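Local coordinates for protein Cbm77-rfpl (Ruminococcus flavefaciens, PDB 5FU5) that probably binds plant cell-wall polysaccharides as a family 77 carbohydrate-binding module of the bacterium's cellulosome, at residues L66-E70 with A71-A75. Sequence-based numbering, arbitrary orientation.
Sequences LVFAE and AAATA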
ATOM      1  N   LEU A  66       0.869  -2.342  -3.730  1.00 14.73           N
ATOM      2  CA  LEU A  66       1.042  -2.621  -2.289  1.00 14.96           C
ATOM      3  C   LEU A  66       1.982  -3.788  -2.142  1.00 15.91           C
ATOM      4  O   LEU A  66       1.776  -4.819  -2.774  1.00 16.26           O
ATOM      5  CB  LEU A  66      -0.278  -2.953  -1.587  1.00 15.43           C
ATOM      6  CG  LEU A  66      -1.359  -1.920  -1.701  1.00 15.88           C
ATOM      7  CD1 LEU A  66      -2.632  -2.525  -1.108  1.00 17.97           C
ATOM      8  CD2 LEU A  66      -0.985  -0.629  -1.017  1.00 16.89           C
ATOM      9  N   VAL A  67       3.047  -3.634  -1.346  1.00 15.18           N
ATOM     10  CA  VAL A  67       4.100  -4.662  -1.233  1.00 16.32           C
ATOM     11  C   VAL A  67       4.139  -5.181   0.205  1.00 14.89           C
ATOM     12  O   VAL A  67       4.296  -4.373   1.157  1.00 16.05           O
ATOM     13  CB  VAL A  67       5.481  -4.095  -1.609  1.00 17.94           C
ATOM     14  CG1 VAL A  67       6.580  -5.151  -1.462  1.00 19.93           C
ATOM     15  CG2 VAL A  67       5.468  -3.438  -2.990  1.00 19.98           C
ATOM     16  N   PHE A  68       3.943  -6.503   0.363  1.00 16.34           N
ATOM     17  CA  PHE A  68       3.880  -7.189   1.645  1.00 17.02           C
ATOM     18  C   PHE A  68       5.065  -8.168   1.841  1.00 18.29           C
ATOM     19  O   PHE A  68       5.756  -8.528   0.867  1.00 20.95           O
ATOM     20  CB  PHE A  68       2.564  -7.976   1.745  1.00 16.90           C
ATOM     21  CG  PHE A  68       1.340  -7.135   1.580  1.00 16.63           C
ATOM     22  CD1 PHE A  68       0.876  -6.789   0.298  1.00 17.42           C
ATOM     23  CD2 PHE A  68       0.618  -6.698   2.704  1.00 15.97           C
ATOM     24  CE1 PHE A  68      -0.281  -6.060   0.148  1.00 17.07           C
ATOM     25  CE2 PHE A  68      -0.556  -5.960   2.544  1.00 16.58           C
ATOM     26  CZ  PHE A  68      -0.992  -5.637   1.272  1.00 16.70           C
ATOM     27  N   ALA A  69       5.254  -8.634   3.079  1.00 18.14           N
ATOM     28  CA  ALA A  69       6.170  -9.763   3.337  1.00 18.30           C
ATOM     29  C   ALA A  69       5.650 -11.085   2.757  1.00 20.73           C
ATOM     30  O   ALA A  69       6.434 -11.938   2.315  1.00 24.99           O
ATOM     31  CB  ALA A  69       6.434  -9.924   4.821  1.00 20.86           C
ATOM     32  N   GLU A  70       4.329 -11.241   2.829  1.00 19.39           N
ATOM     33  CA  GLU A  70       3.665 -12.518   2.561  1.00 20.38           C
ATOM     34  C   GLU A  70       3.342 -12.647   1.051  1.00 23.05           C
ATOM     35  O   GLU A  70       2.691 -11.770   0.475  1.00 21.24           O
ATOM     36  CB  GLU A  70       2.372 -12.568   3.396  1.00 22.39           C
ATOM     37  CG  GLU A  70       2.592 -12.585   4.918  1.00 25.68           C
ATOM     38  CD  GLU A  70       2.769 -11.214   5.576  1.00 23.31           C
ATOM     39  OE1 GLU A  70       2.645 -10.183   4.911  1.00 20.35           O
ATOM     40  OE2 GLU A  70       3.030 -11.183   6.796  1.00 25.54           O
ATOM     41  N   ALA A  71       3.726 -13.773   0.443  1.00 22.71           N
ATOM     42  CA  ALA A  71       3.529 -13.978  -0.991  1.00 25.19           C
ATOM     43  C   ALA A  71       2.046 -13.835  -1.412  1.00 22.69           C
ATOM     44  O   ALA A  71       1.754 -13.259  -2.459  1.00 22.65           O
ATOM     45  CB  ALA A  71       4.054 -15.353  -1.400  1.00 27.58           C
ATOM     46  N   ALA A  72       1.155 -14.399  -0.598  1.00 22.07           N
ATOM     47  CA  ALA A  72      -0.312 -14.345  -0.825  1.00 20.79           C
ATOM     48  C   ALA A  72      -1.071 -13.438   0.137  1.00 20.48           C
ATOM     49  O   ALA A  72      -2.208 -13.690   0.516  1.00 26.24           O
ATOM     50  CB  ALA A  72      -0.919 -15.737  -0.793  1.00 25.93           C
ATOM     51  N   ALA A  73      -0.456 -12.319   0.474  1.00 20.94           N
ATOM     52  CA  ALA A  73      -1.085 -11.260   1.256  1.00 20.39           C
ATOM     53  C   ALA A  73      -2.403 -10.799   0.624  1.00 19.59           C
ATOM     54  O   ALA A  73      -2.629 -10.932  -0.597  1.00 21.04           O
ATOM     55  CB  ALA A  73      -0.142 -10.084   1.349  1.00 20.40           C
ATOM     56  N   THR A  74      -3.250 -10.225   1.463  1.00 19.57           N
ATOM     57  CA  THR A  74      -4.539  -9.732   1.035  1.00 20.40           C
ATOM     58  C   THR A  74      -4.794  -8.362   1.632  1.00 19.15           C
ATOM     59  O   THR A  74      -4.171  -7.937   2.603  1.00 20.23           O
ATOM     60  CB  THR A  74      -5.683 -10.653   1.517  1.00 23.79           C
ATOM     61  OG1 THR A  74      -5.624 -10.739   2.930  1.00 24.01           O
ATOM     62  CG2 THR A  74      -5.554 -12.050   0.883  1.00 23.85           C
ATOM     63  N   ALA A  75      -5.716  -7.660   1.036  1.00 16.08           N
ATOM     64  CA  ALA A  75      -6.244  -6.402   1.589  1.00 16.23           C
ATOM     65  C   ALA A  75      -7.616  -6.108   0.989  1.00 17.44           C
ATOM     66  O   ALA A  75      -7.998  -6.711  -0.017  1.00 20.68           O
ATOM     67  CB  ALA A  75      -5.323  -5.218   1.285  1.00 18.74           C
TER
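Leu66 CD1 meets Ala75 CB at 4.5 Å, a loose apolar touch across this connection between two strands, and Leu108 and Met111 of strand 107-116 also pack on the leucine. Phe68, the last residue of strand 62-68, carries the main side-chain contact. Its chi1 of -57° sets CG opposite the carbonyl carbon and turns the ring toward the returning chain. Ala73 CB presses on one face, 3.7 Å from the centroid of the Phe68 ring in a CH-pi contact displaced toward the CG end, where Ala73 CB is 3.3 Å from Phe68 CG. Farther out, Phe68 CZ stands 4.4 Å from Ala75 CB, so one aromatic side chain spans the start of the returning strand. Cutting Phe68 back to an alanine would probably strip the aromatic face from Ala73 CB and open a gap toward Ala75. At Glu70 the chain reverses in a type I beta turn ending at Ala73, closed by Ala73 N to Glu70 O at 3.2 Å, with the donor well above the carbonyl plane. The Glu70 carboxylate bends away from the turn, and its OE2 takes a hydrogen bond from Asn107 ND2. Polar grip thus sits at the turn and apolar contact inside it: one backbone hydrogen bond closes the turn, while the phenylalanine packs between the ends of strands 62-68 and 74-77, which are not paired with each other in this beta-rich module.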